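Local coordinates for protein inactive dihydroorotase-like domain (Chaetomium thermophilum, PDB 5NNL) that is a catalytically inactive dihydroorotase-like domain, built on the alpha/beta barrel of the amidohydrolase superfamily, at residues A[15-20]-A[221-226]; A[31-36]-A[234-239]; A[86-91]-A[116-121]; A[57-62]-A[92-97]. All coordinates share one frame; numbering follows the deposited sequence.

Contact 1: residues A[15-20]-A[221-226]; sequences FVPGLV and LPYQLA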
loop_
_atom_site.group_PDB
_atom_site.type_symbol
_atom_site.label_atom_id
_atom_site.label_comp_id
_atom_site.label_asym_id
_atom_site.label_seq_id
_atom_site.Cartn_x
_atom_site.Cartn_y
_atom_site.Cartn_z
ATOM N N PHE A 15 5.910 2.669 0.177
ATOM C CA PHE A 15 6.957 2.885 1.163
ATOM C C PHE A 15 7.993 3.864 0.625
ATOM O O PHE A 15 8.470 3.719 -0.506
ATOM C CB PHE A 15 7.616 1.556 1.527
ATOM C CG PHE A 15 8.623 1.661 2.636
ATOM C CD1 PHE A 15 8.223 1.931 3.937
ATOM C CD2 PHE A 15 9.970 1.475 2.381
ATOM C CE1 PHE A 15 9.153 2.021 4.959
ATOM C CE2 PHE A 15 10.902 1.564 3.394
ATOM C CZ PHE A 15 10.493 1.837 4.685
ATOM N N VAL A 16 8.340 4.857 1.438
ATOM C CA VAL A 16 9.298 5.889 1.047
ATOM C C VAL A 16 10.385 5.959 2.113
ATOM O O VAL A 16 10.181 6.587 3.162
ATOM C CB VAL A 16 8.607 7.249 0.851
ATOM C CG1 VAL A 16 9.622 8.314 0.428
ATOM C CG2 VAL A 16 7.496 7.131 -0.189
ATOM N N PRO A 17 11.542 5.328 1.891
ATOM C CA PRO A 17 12.599 5.336 2.920
ATOM C C PRO A 17 12.933 6.713 3.471
ATOM O O PRO A 17 12.918 6.901 4.694
ATOM C CB PRO A 17 13.788 4.708 2.179
ATOM C CG PRO A 17 13.166 3.784 1.202
ATOM C CD PRO A 17 11.869 4.430 0.773
ATOM N N GLY A 18 13.242 7.681 2.611
ATOM C CA GLY A 18 13.619 9.006 3.068
ATOM C C GLY A 18 12.459 9.977 3.097
ATOM O O GLY A 18 12.617 11.159 2.775
ATOM N N LEU A 19 11.282 9.488 3.494
ATOM C CA LEU A 19 10.096 10.337 3.526
ATOM C C LEU A 19 10.311 11.567 4.402
ATOM O O LEU A 19 9.948 12.685 4.017
ATOM C CB LEU A 19 8.895 9.535 4.030
ATOM C CG LEU A 19 7.577 10.301 4.156
ATOM C CD1 LEU A 19 7.110 10.798 2.796
ATOM C CD2 LEU A 19 6.518 9.429 4.805
ATOM N N VAL A 20 10.887 11.377 5.585
ATOM C CA VAL A 20 11.067 12.454 6.551
ATOM C C VAL A 20 12.525 12.908 6.610
ATOM O O VAL A 20 12.930 13.567 7.565
ATOM C CB VAL A 20 10.548 12.051 7.942
ATOM C CG1 VAL A 20 9.029 11.964 7.928
ATOM C CG2 VAL A 20 11.163 10.726 8.394
ATOM N N LEU A 221 6.677 -4.601 2.545
ATOM C CA LEU A 221 7.211 -5.957 2.470
ATOM C C LEU A 221 8.315 -6.097 1.433
ATOM O O LEU A 221 9.329 -6.749 1.740
ATOM C CB LEU A 221 6.070 -6.944 2.191
ATOM C CG LEU A 221 6.471 -8.404 1.961
ATOM C CD1 LEU A 221 7.305 -8.941 3.123
ATOM C CD2 LEU A 221 5.228 -9.262 1.758
ATOM N N PRO A 222 8.198 -5.553 0.218
ATOM C CA PRO A 222 9.333 -5.645 -0.715
ATOM C C PRO A 222 10.601 -5.046 -0.145
ATOM O O PRO A 222 11.681 -5.635 -0.277
ATOM C CB PRO A 222 8.842 -4.869 -1.945
ATOM C CG PRO A 222 7.353 -4.906 -1.853
ATOM C CD PRO A 222 7.041 -4.872 -0.387
ATOM N N TYR A 223 10.496 -3.879 0.493
ATOM C CA TYR A 223 11.673 -3.249 1.077
ATOM C C TYR A 223 12.198 -4.054 2.258
ATOM O O TYR A 223 13.410 -4.265 2.383
ATOM C CB TYR A 223 11.349 -1.821 1.510
ATOM C CG TYR A 223 12.557 -1.093 2.052
ATOM C CD1 TYR A 223 13.380 -0.360 1.210
ATOM C CD2 TYR A 223 12.890 -1.157 3.402
ATOM C CE1 TYR A 223 14.492 0.297 1.692
ATOM C CE2 TYR A 223 14.004 -0.502 3.895
ATOM C CZ TYR A 223 14.800 0.223 3.031
ATOM O OH TYR A 223 15.912 0.882 3.495
ATOM N N GLN A 224 11.303 -4.505 3.140
ATOM C CA GLN A 224 11.733 -5.298 4.288
ATOM C C GLN A 224 12.467 -6.557 3.843
ATOM O O GLN A 224 13.480 -6.939 4.440
ATOM C CB GLN A 224 10.526 -5.657 5.156
ATOM C CG GLN A 224 10.845 -6.593 6.306
ATOM C CD GLN A 224 9.678 -6.753 7.255
ATOM O OE1 GLN A 224 8.536 -6.453 6.911
ATOM N NE2 GLN A 224 9.962 -7.222 8.462
ATOM N N LEU A 225 11.975 -7.212 2.790
ATOM C CA LEU A 225 12.621 -8.420 2.287
ATOM C C LEU A 225 14.014 -8.118 1.747
ATOM O O LEU A 225 14.985 -8.804 2.083
ATOM C CB LEU A 225 11.751 -9.054 1.202
ATOM C CG LEU A 225 12.258 -10.340 0.543
ATOM C CD1 LEU A 225 12.144 -11.522 1.485
ATOM C CD2 LEU A 225 11.490 -10.601 -0.745
ATOM N N ALA A 226 14.127 -7.105 0.885
ATOM C CA ALA A 226 15.426 -6.773 0.307
ATOM C C ALA A 226 16.434 -6.407 1.388
ATOM O O ALA A 226 17.602 -6.807 1.319
ATOM C CB ALA A 226 15.275 -5.625 -0.689
#
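Phe15 and Tyr223 form the aromatic part of this contact. Their rings meet in an oblique pairing, with centroids 4.8 Å apart and planes turned 45° against each other. The touching is done by one corner of the phenylalanine: Phe15 CE2 sits over one face of the tyrosine ring, toward its rim, and comes within 3.4 Å of Tyr223 CD2. The neighbouring atom CD2 of Phe15 rests nearer the base of the tyrosine, 3.7 Å from Tyr223 CB. In Tyr223, CG is anti to the backbone N (chi1 -177°), which carries the ring off the helix to reach the loop.

The aliphatic part comes from Pro17. Its ring atom CG approaches Tyr223 CE1 at 3.8 Å, farther along the same ring, and the two side chains run aslant to one another. Pro17 also leans on Asp26 of helix 26-37. Tyr223 thus lies along two loop residues at once, while Lys49 also touches its side chain.

Polar interactions serve the shape of the loop and not the join itself. Val16 to Leu19 make a type I turn, with Leu19 N bonded to Val16 O at 3.1 Å, and the Leu19 carbonyl is held by Asn65 ND2.

Segment 15-20 belongs to the loop between strand 13-14 and helix 26-37, and helix 221-228 follows the last parallel strand, 215-217. Their meeting joins early and late parts of the chain, consistent with the place where the (beta/alpha)8 barrel of an amidohydrolase-type domain closes.

Contact 2: residues A[31-36]-A[234-239]; sequences TQASIA and DVTVGI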
loop_
_atom_site.group_PDB
_atom_site.type_symbol
_atom_site.label_atom_id
_atom_site.label_comp_id
_atom_site.label_asym_id
_atom_site.label_seq_id
_atom_site.Cartn_x
_atom_site.Cartn_y
_atom_site.Cartn_z
ATOM N N THR A 31 7.170 8.217 -6.849
ATOM C CA THR A 31 6.073 8.588 -7.737
ATOM C C THR A 31 6.426 8.330 -9.197
ATOM O O THR A 31 5.529 8.088 -10.011
ATOM C CB THR A 31 5.688 10.056 -7.537
ATOM O OG1 THR A 31 6.783 10.908 -7.903
ATOM C CG2 THR A 31 5.295 10.311 -6.094
ATOM N N GLN A 32 7.716 8.374 -9.548
ATOM C CA GLN A 32 8.135 8.034 -10.907
ATOM C C GLN A 32 7.871 6.566 -11.200
ATOM O O GLN A 32 7.195 6.221 -12.175
ATOM C CB GLN A 32 9.624 8.331 -11.105
ATOM C CG GLN A 32 10.029 9.785 -10.994
ATOM C CD GLN A 32 11.532 9.977 -11.150
ATOM O OE1 GLN A 32 12.223 9.127 -11.716
ATOM N NE2 GLN A 32 12.043 11.097 -10.651
ATOM N N ALA A 33 8.428 5.683 -10.370
ATOM C CA ALA A 33 8.234 4.253 -10.564
ATOM C C ALA A 33 6.767 3.868 -10.437
ATOM O O ALA A 33 6.321 2.905 -11.070
ATOM C CB ALA A 33 9.082 3.470 -9.561
ATOM N N SER A 34 6.000 4.604 -9.627
ATOM C CA SER A 34 4.578 4.312 -9.492
ATOM C C SER A 34 3.833 4.580 -10.796
ATOM O O SER A 34 3.131 3.702 -11.311
ATOM C CB SER A 34 3.978 5.132 -8.350
ATOM O OG SER A 34 4.426 4.660 -7.092
ATOM N N ILE A 35 3.976 5.786 -11.354
ATOM C CA ILE A 35 3.243 6.114 -12.574
ATOM C C ILE A 35 3.689 5.206 -13.712
ATOM O O ILE A 35 2.878 4.781 -14.543
ATOM C CB ILE A 35 3.404 7.608 -12.927
ATOM C CG1 ILE A 35 2.348 8.035 -13.957
ATOM C CG2 ILE A 35 4.809 7.926 -13.459
ATOM C CD1 ILE A 35 0.931 8.046 -13.427
ATOM N N ALA A 36 4.978 4.864 -13.747
ATOM C CA ALA A 36 5.472 3.953 -14.772
ATOM C C ALA A 36 4.852 2.567 -14.641
ATOM O O ALA A 36 4.757 1.832 -15.630
ATOM C CB ALA A 36 6.995 3.854 -14.697
ATOM N N ASP A 234 17.392 0.092 -2.698
ATOM C CA ASP A 234 16.777 0.795 -3.813
ATOM C C ASP A 234 15.351 1.171 -3.442
ATOM O O ASP A 234 14.595 0.354 -2.907
ATOM C CB ASP A 234 16.798 -0.046 -5.090
ATOM C CG ASP A 234 16.968 0.806 -6.342
ATOM O OD1 ASP A 234 17.518 1.926 -6.237
ATOM O OD2 ASP A 234 16.545 0.368 -7.434
ATOM N N VAL A 235 14.993 2.422 -3.732
ATOM C CA VAL A 235 13.749 3.012 -3.255
ATOM C C VAL A 235 12.518 2.505 -3.995
ATOM O O VAL A 235 11.394 2.740 -3.534
ATOM C CB VAL A 235 13.913 4.547 -3.346
ATOM C CG1 VAL A 235 12.680 5.235 -3.913
ATOM C CG2 VAL A 235 14.255 5.109 -1.980
ATOM N N THR A 236 12.693 1.783 -5.103
ATOM C CA THR A 236 11.581 1.376 -5.953
ATOM C C THR A 236 11.339 -0.132 -5.937
ATOM O O THR A 236 10.647 -0.650 -6.819
ATOM C CB THR A 236 11.825 1.844 -7.389
ATOM O OG1 THR A 236 12.948 1.144 -7.934
ATOM C CG2 THR A 236 12.106 3.340 -7.434
ATOM N N VAL A 237 11.901 -0.851 -4.962
ATOM C CA VAL A 237 11.720 -2.298 -4.907
ATOM C C VAL A 237 10.238 -2.638 -4.855
ATOM O O VAL A 237 9.470 -2.045 -4.086
ATOM C CB VAL A 237 12.461 -2.900 -3.701
ATOM C CG1 VAL A 237 13.951 -2.974 -3.968
ATOM C CG2 VAL A 237 12.170 -2.119 -2.419
ATOM N N GLY A 238 9.832 -3.604 -5.680
ATOM C CA GLY A 238 8.505 -4.176 -5.618
ATOM C C GLY A 238 7.420 -3.422 -6.357
ATOM O O GLY A 238 6.286 -3.914 -6.414
ATOM N N ILE A 239 7.720 -2.257 -6.937
ATOM C CA ILE A 239 6.667 -1.461 -7.563
ATOM C C ILE A 239 6.333 -1.989 -8.952
ATOM O O ILE A 239 5.158 -2.138 -9.300
ATOM C CB ILE A 239 7.062 0.025 -7.595
ATOM C CG1 ILE A 239 7.143 0.568 -6.165
ATOM C CG2 ILE A 239 6.043 0.837 -8.407
ATOM C CD1 ILE A 239 7.672 1.982 -6.065
#
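Ser34 OG is hydrogen-bonded to Val30 O, one turn back in its own helix, and the serine therefore meets Ile239 as a largely apolar neighbour. Its alpha carbon does most of the touching: Ser34 CA lies 3.9 Å from Ile239 CG2, with OG somewhat farther from the end of the isoleucine.

Ile239 spreads both its branches against the helix. With CG1 beside the backbone N (chi1 -66°) and the chain extended beyond it, CD1 comes to 4.1 Å from Ala33 CB, while CG2 turns to the main chain and comes within 3.4 Å of Ala33 O. The small side chains of Ala33 and Ser34 let this methyl reach the helix backbone itself.

Thr236 covers the methyl of Ala33 from earlier in the loop, with Thr236 CG2 3.7 Å from Ala33 CB. It sits inside a type I turn from Asp234 to Val237, after which Gly238, at positive phi (84°), leads to Ile239. Thr236 and Ile239 both point to the helix.

Helix 26-37 lies between strands 13-14 and 39-44, and beyond the contact Asp234 is tied to it by a salt bridge to Arg29. Between the segments themselves, attraction rests on dispersion and close fit, with the polar hydroxyl of Ser34 satisfied inside its own helix.

Contact 3: residues A[86-91]-A[116-121]; sequences NQISSV and EAHFDA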
loop_
_atom_site.group_PDB
_atom_site.type_symbol
_atom_site.label_atom_id
_atom_site.label_comp_id
_atom_site.label_asym_id
_atom_site.label_seq_id
_atom_site.Cartn_x
_atom_site.Cartn_y
_atom_site.Cartn_z
ATOM N N ASN A 86 -3.546 14.191 20.243
ATOM C CA ASN A 86 -3.903 15.604 20.289
ATOM C C ASN A 86 -3.412 16.345 19.049
ATOM O O ASN A 86 -4.206 16.905 18.288
ATOM C CB ASN A 86 -3.338 16.250 21.561
ATOM C CG ASN A 86 -1.924 15.778 21.889
ATOM O OD1 ASN A 86 -1.215 15.255 21.027
ATOM N ND2 ASN A 86 -1.513 15.956 23.144
ATOM N N GLN A 87 -2.094 16.358 18.830
ATOM C CA GLN A 87 -1.553 17.173 17.742
ATOM C C GLN A 87 -1.954 16.636 16.372
ATOM O O GLN A 87 -2.226 17.419 15.455
ATOM C CB GLN A 87 -0.027 17.293 17.844
ATOM C CG GLN A 87 0.709 16.158 18.530
ATOM C CD GLN A 87 2.214 16.335 18.461
ATOM O OE1 GLN A 87 2.711 17.274 17.834
ATOM N NE2 GLN A 87 2.948 15.438 19.110
ATOM N N ILE A 88 -2.003 15.314 16.201
ATOM C CA ILE A 88 -2.307 14.788 14.874
ATOM C C ILE A 88 -3.753 15.098 14.497
ATOM O O ILE A 88 -4.083 15.189 13.308
ATOM C CB ILE A 88 -1.999 13.280 14.800
ATOM C CG1 ILE A 88 -3.044 12.464 15.563
ATOM C CG2 ILE A 88 -0.593 13.006 15.331
ATOM C CD1 ILE A 88 -2.789 10.986 15.540
ATOM N N SER A 89 -4.629 15.290 15.489
ATOM C CA SER A 89 -6.022 15.626 15.200
ATOM C C SER A 89 -6.167 17.045 14.662
ATOM O O SER A 89 -7.016 17.293 13.798
ATOM C CB SER A 89 -6.878 15.451 16.455
ATOM O OG SER A 89 -7.762 16.544 16.638
ATOM N N SER A 90 -5.357 17.987 15.149
ATOM C CA SER A 90 -5.426 19.360 14.658
ATOM C C SER A 90 -4.930 19.497 13.225
ATOM O O SER A 90 -5.035 20.582 12.646
ATOM C CB SER A 90 -4.613 20.283 15.568
ATOM O OG SER A 90 -3.246 19.896 15.628
ATOM N N VAL A 91 -4.411 18.420 12.644
ATOM C CA VAL A 91 -3.782 18.422 11.335
ATOM C C VAL A 91 -4.437 17.412 10.396
ATOM O O VAL A 91 -3.941 17.174 9.293
ATOM C CB VAL A 91 -2.269 18.163 11.494
ATOM C CG1 VAL A 91 -1.527 18.219 10.201
ATOM C CG2 VAL A 91 -1.665 19.200 12.443
ATOM N N GLU A 116 -7.773 4.047 22.076
ATOM C CA GLU A 116 -9.081 4.671 22.261
ATOM C C GLU A 116 -8.988 6.187 22.163
ATOM O O GLU A 116 -9.907 6.832 21.647
ATOM C CB GLU A 116 -9.675 4.256 23.612
ATOM C CG GLU A 116 -10.898 5.061 24.065
ATOM C CD GLU A 116 -12.108 4.870 23.170
ATOM O OE1 GLU A 116 -12.091 3.948 22.330
ATOM O OE2 GLU A 116 -13.083 5.640 23.309
ATOM N N ALA A 117 -7.891 6.771 22.650
ATOM C CA ALA A 117 -7.732 8.220 22.593
ATOM C C ALA A 117 -7.789 8.716 21.153
ATOM O O ALA A 117 -8.517 9.666 20.839
ATOM C CB ALA A 117 -6.416 8.624 23.262
ATOM N N HIS A 118 -7.042 8.066 20.256
ATOM C CA HIS A 118 -7.082 8.442 18.846
ATOM C C HIS A 118 -8.478 8.262 18.265
ATOM O O HIS A 118 -8.964 9.121 17.520
ATOM C CB HIS A 118 -6.061 7.620 18.061
ATOM C CG HIS A 118 -4.643 7.866 18.470
ATOM N ND1 HIS A 118 -3.844 8.811 17.862
ATOM C CD2 HIS A 118 -3.877 7.287 19.426
ATOM C CE1 HIS A 118 -2.649 8.804 18.426
ATOM N NE2 HIS A 118 -2.643 7.888 19.377
ATOM N N PHE A 119 -9.144 7.150 18.594
ATOM C CA PHE A 119 -10.517 6.952 18.139
ATOM C C PHE A 119 -11.439 8.069 18.618
ATOM O O PHE A 119 -12.414 8.403 17.935
ATOM C CB PHE A 119 -11.040 5.597 18.612
ATOM C CG PHE A 119 -10.777 4.481 17.650
ATOM C CD1 PHE A 119 -9.516 3.926 17.542
ATOM C CD2 PHE A 119 -11.794 3.985 16.859
ATOM C CE1 PHE A 119 -9.273 2.898 16.660
ATOM C CE2 PHE A 119 -11.562 2.958 15.976
ATOM C CZ PHE A 119 -10.299 2.410 15.874
ATOM N N ASP A 120 -11.156 8.648 19.789
ATOM C CA ASP A 120 -11.932 9.781 20.287
ATOM C C ASP A 120 -11.557 11.096 19.607
ATOM O O ASP A 120 -12.419 11.966 19.433
ATOM C CB ASP A 120 -11.741 9.922 21.799
ATOM C CG ASP A 120 -12.234 8.713 22.565
ATOM O OD1 ASP A 120 -13.180 8.051 22.090
ATOM O OD2 ASP A 120 -11.678 8.426 23.644
ATOM N N ALA A 121 -10.290 11.266 19.226
ATOM C CA ALA A 121 -9.787 12.528 18.696
ATOM C C ALA A 121 -9.793 12.598 17.173
ATOM O O ALA A 121 -9.660 13.694 16.618
ATOM C CB ALA A 121 -8.361 12.768 19.200
#
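Ile88 carries CG1 in the crowded position between backbone N and carbonyl carbon (chi1 74°), and with the chain extended beyond it CD1 is sent straight out toward His118. The histidine answers with CG beside its own backbone N (chi1 -63°), which swings the imidazole from the flank of its helix toward helix 85-89. The two side chains meet at about a right angle. Ile88 CD1 arrives at the edge of the ring, in its plane, 3.4 Å from His118 ND1 and 3.6 Å from His118 CE1.

The other ring nitrogen, NE2, is hydrogen-bonded to Thr81 O, which fixes the rotation of the ring. ND1 is buried against the isoleucine methyl without a polar partner in the model, consistent with a neutral ring protonated on NE2.

In the (beta/alpha)8 barrel of this family, the contact joins the helices that follow strands 73-79 and 98-100, namely 85-89 and 111-121, with Ile88 and His118 both leaning on Leu98 of strand 98-100.

A second touch lies at the C-terminal end of the later helix. Ser89 CB packs 3.3 Å from Ala121 O and 4.1 Å from Ala121 CB. After Ser89, the side chain of the next residue turns back on its own segment, Ser90 OG being hydrogen-bonded to Gln87 O at 2.7 Å.

Contact 4: residues A[57-62]-A[92-97]; sequences KSLKVA and AGEVGS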
loop_
_atom_site.group_PDB
_atom_site.type_symbol
_atom_site.label_atom_id
_atom_site.label_comp_id
_atom_site.label_asym_id
_atom_site.label_seq_id
_atom_site.Cartn_x
_atom_site.Cartn_y
_atom_site.Cartn_z
ATOM N N LYS A 57 6.010 18.813 12.903
ATOM C CA LYS A 57 7.307 18.981 12.253
ATOM C C LYS A 57 7.528 17.921 11.182
ATOM O O LYS A 57 7.964 18.234 10.067
ATOM C CB LYS A 57 8.421 18.934 13.304
ATOM C CG LYS A 57 9.827 18.653 12.767
ATOM C CD LYS A 57 10.346 19.778 11.887
ATOM C CE LYS A 57 11.667 19.399 11.234
ATOM N NZ LYS A 57 12.107 20.398 10.218
ATOM N N SER A 58 7.233 16.660 11.503
ATOM C CA SER A 58 7.480 15.570 10.563
ATOM C C SER A 58 6.634 15.722 9.308
ATOM O O SER A 58 7.117 15.512 8.189
ATOM C CB SER A 58 7.196 14.229 11.233
ATOM O OG SER A 58 8.324 13.773 11.957
ATOM N N LEU A 59 5.358 16.064 9.477
ATOM C CA LEU A 59 4.488 16.272 8.326
ATOM C C LEU A 59 5.089 17.277 7.353
ATOM O O LEU A 59 5.070 17.061 6.135
ATOM C CB LEU A 59 3.115 16.745 8.801
ATOM C CG LEU A 59 2.048 16.950 7.731
ATOM C CD1 LEU A 59 1.748 15.671 6.956
ATOM C CD2 LEU A 59 0.798 17.456 8.394
ATOM N N LYS A 60 5.640 18.379 7.872
ATOM C CA LYS A 60 6.116 19.452 7.002
ATOM C C LYS A 60 7.339 19.025 6.202
ATOM O O LYS A 60 7.485 19.406 5.035
ATOM C CB LYS A 60 6.423 20.703 7.825
ATOM C CG LYS A 60 5.347 21.771 7.719
ATOM C CD LYS A 60 5.743 23.060 8.426
ATOM C CE LYS A 60 5.308 24.283 7.626
ATOM N NZ LYS A 60 3.867 24.234 7.236
ATOM N N VAL A 61 8.238 18.247 6.809
ATOM C CA VAL A 61 9.389 17.743 6.064
ATOM C C VAL A 61 8.919 16.881 4.900
ATOM O O VAL A 61 9.408 17.011 3.772
ATOM C CB VAL A 61 10.340 16.969 6.995
ATOM C CG1 VAL A 61 11.549 16.455 6.220
ATOM C CG2 VAL A 61 10.792 17.852 8.154
ATOM N N ALA A 62 7.959 15.988 5.156
ATOM C CA ALA A 62 7.398 15.181 4.079
ATOM C C ALA A 62 6.757 16.064 3.016
ATOM O O ALA A 62 6.915 15.817 1.815
ATOM C CB ALA A 62 6.379 14.192 4.643
ATOM N N ALA A 92 -5.574 16.841 10.807
ATOM C CA ALA A 92 -6.207 15.770 10.045
ATOM C C ALA A 92 -6.525 16.191 8.616
ATOM O O ALA A 92 -6.502 15.355 7.705
ATOM C CB ALA A 92 -7.484 15.320 10.753
ATOM N N GLY A 93 -6.830 17.472 8.400
ATOM C CA GLY A 93 -7.200 17.937 7.076
ATOM C C GLY A 93 -6.067 17.909 6.070
ATOM O O GLY A 93 -6.322 17.999 4.865
ATOM N N GLU A 94 -4.824 17.795 6.533
ATOM C CA GLU A 94 -3.668 17.749 5.647
ATOM C C GLU A 94 -3.255 16.331 5.262
ATOM O O GLU A 94 -2.445 16.172 4.343
ATOM C CB GLU A 94 -2.486 18.463 6.305
ATOM C CG GLU A 94 -2.774 19.924 6.654
ATOM C CD GLU A 94 -1.619 20.604 7.366
ATOM O OE1 GLU A 94 -0.474 20.515 6.871
ATOM O OE2 GLU A 94 -1.855 21.222 8.427
ATOM N N VAL A 95 -3.783 15.307 5.933
ATOM C CA VAL A 95 -3.490 13.918 5.607
ATOM C C VAL A 95 -4.798 13.225 5.238
ATOM O O VAL A 95 -5.889 13.758 5.435
ATOM C CB VAL A 95 -2.777 13.177 6.757
ATOM C CG1 VAL A 95 -1.380 13.747 6.969
ATOM C CG2 VAL A 95 -3.594 13.255 8.040
ATOM N N GLY A 96 -4.671 12.021 4.686
ATOM C CA GLY A 96 -5.827 11.287 4.213
ATOM C C GLY A 96 -6.186 10.083 5.062
ATOM O O GLY A 96 -7.171 9.396 4.773
ATOM N N SER A 97 -5.408 9.811 6.108
ATOM C CA SER A 97 -5.633 8.607 6.898
ATOM C C SER A 97 -4.769 8.636 8.150
ATOM O O SER A 97 -3.726 9.295 8.193
ATOM C CB SER A 97 -5.311 7.352 6.090
ATOM O OG SER A 97 -3.918 7.281 5.851
#
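Leu59 reaches across to both Glu94 and Val95, joining two parts of the (beta/alpha)8 barrel: helix 56-64, which follows the second strand, and the connection that leads into the fourth strand, 98-100. The loop side begins as a short 3-10 turn at 92-94.

The leucine conformation divides the contact between its two methyls. CG is anti to the backbone N (chi1 -177°) and chi2 is near 60°, a common helical rotamer that holds the branch point well away from the helix and parts the methyls between two partners. CD1 goes to the valine, 3.7 Å from Val95 CG1. CD2 goes to the glutamate, lying 4.0 Å from Glu94 CB.

Val95 presents CG1 by setting it beside its own backbone N, anti to the carbonyl carbon. The valine is buried further against Leu76 and Ile78 of strand 73-79, and Leu59 also rests on Leu76, so that this pair of side chains is packed over the third strand.

Glu94 leaves its backbone in the same way but runs on, extended beyond CG (chi2 177°), aslant to the leucine and bringing the carboxylate past the methyl. The charged end finds its partner in helix 56-64, where OE1 accepts a hydrogen bond from Gln63 NE2. Lys60 NZ, 5.7 Å from Glu94 OE1, makes no salt bridge but probably adds some electrostatic attraction. The same carboxylate oxygen also borders the apolar group, with Glu94 OE1 3.6 Å from Leu59 CD2.

From the N terminus, the loop at 15-20 waits some 200 residues for segment 221-226 of helix 221-228 to close contact 1. Segment 31-36 of helix 26-37 likewise waits for 234-239 in contact 2, and these two long closures cross. They touch through Pro17 on Val235 and Pro222 on Val237 and Gly238, tying the start of the barrel to its end. Contacts 3 and 4 nest inside both. Segment 57-62 returns at 92-97 in contact 4, and 86-91 pairs with 116-121 in contact 3, so these short closures also cross, linking helices 56-64, 85-89 and 111-121 and the loop before strand 98-100. Val20 packs on Val61, joining contacts 1 and 4.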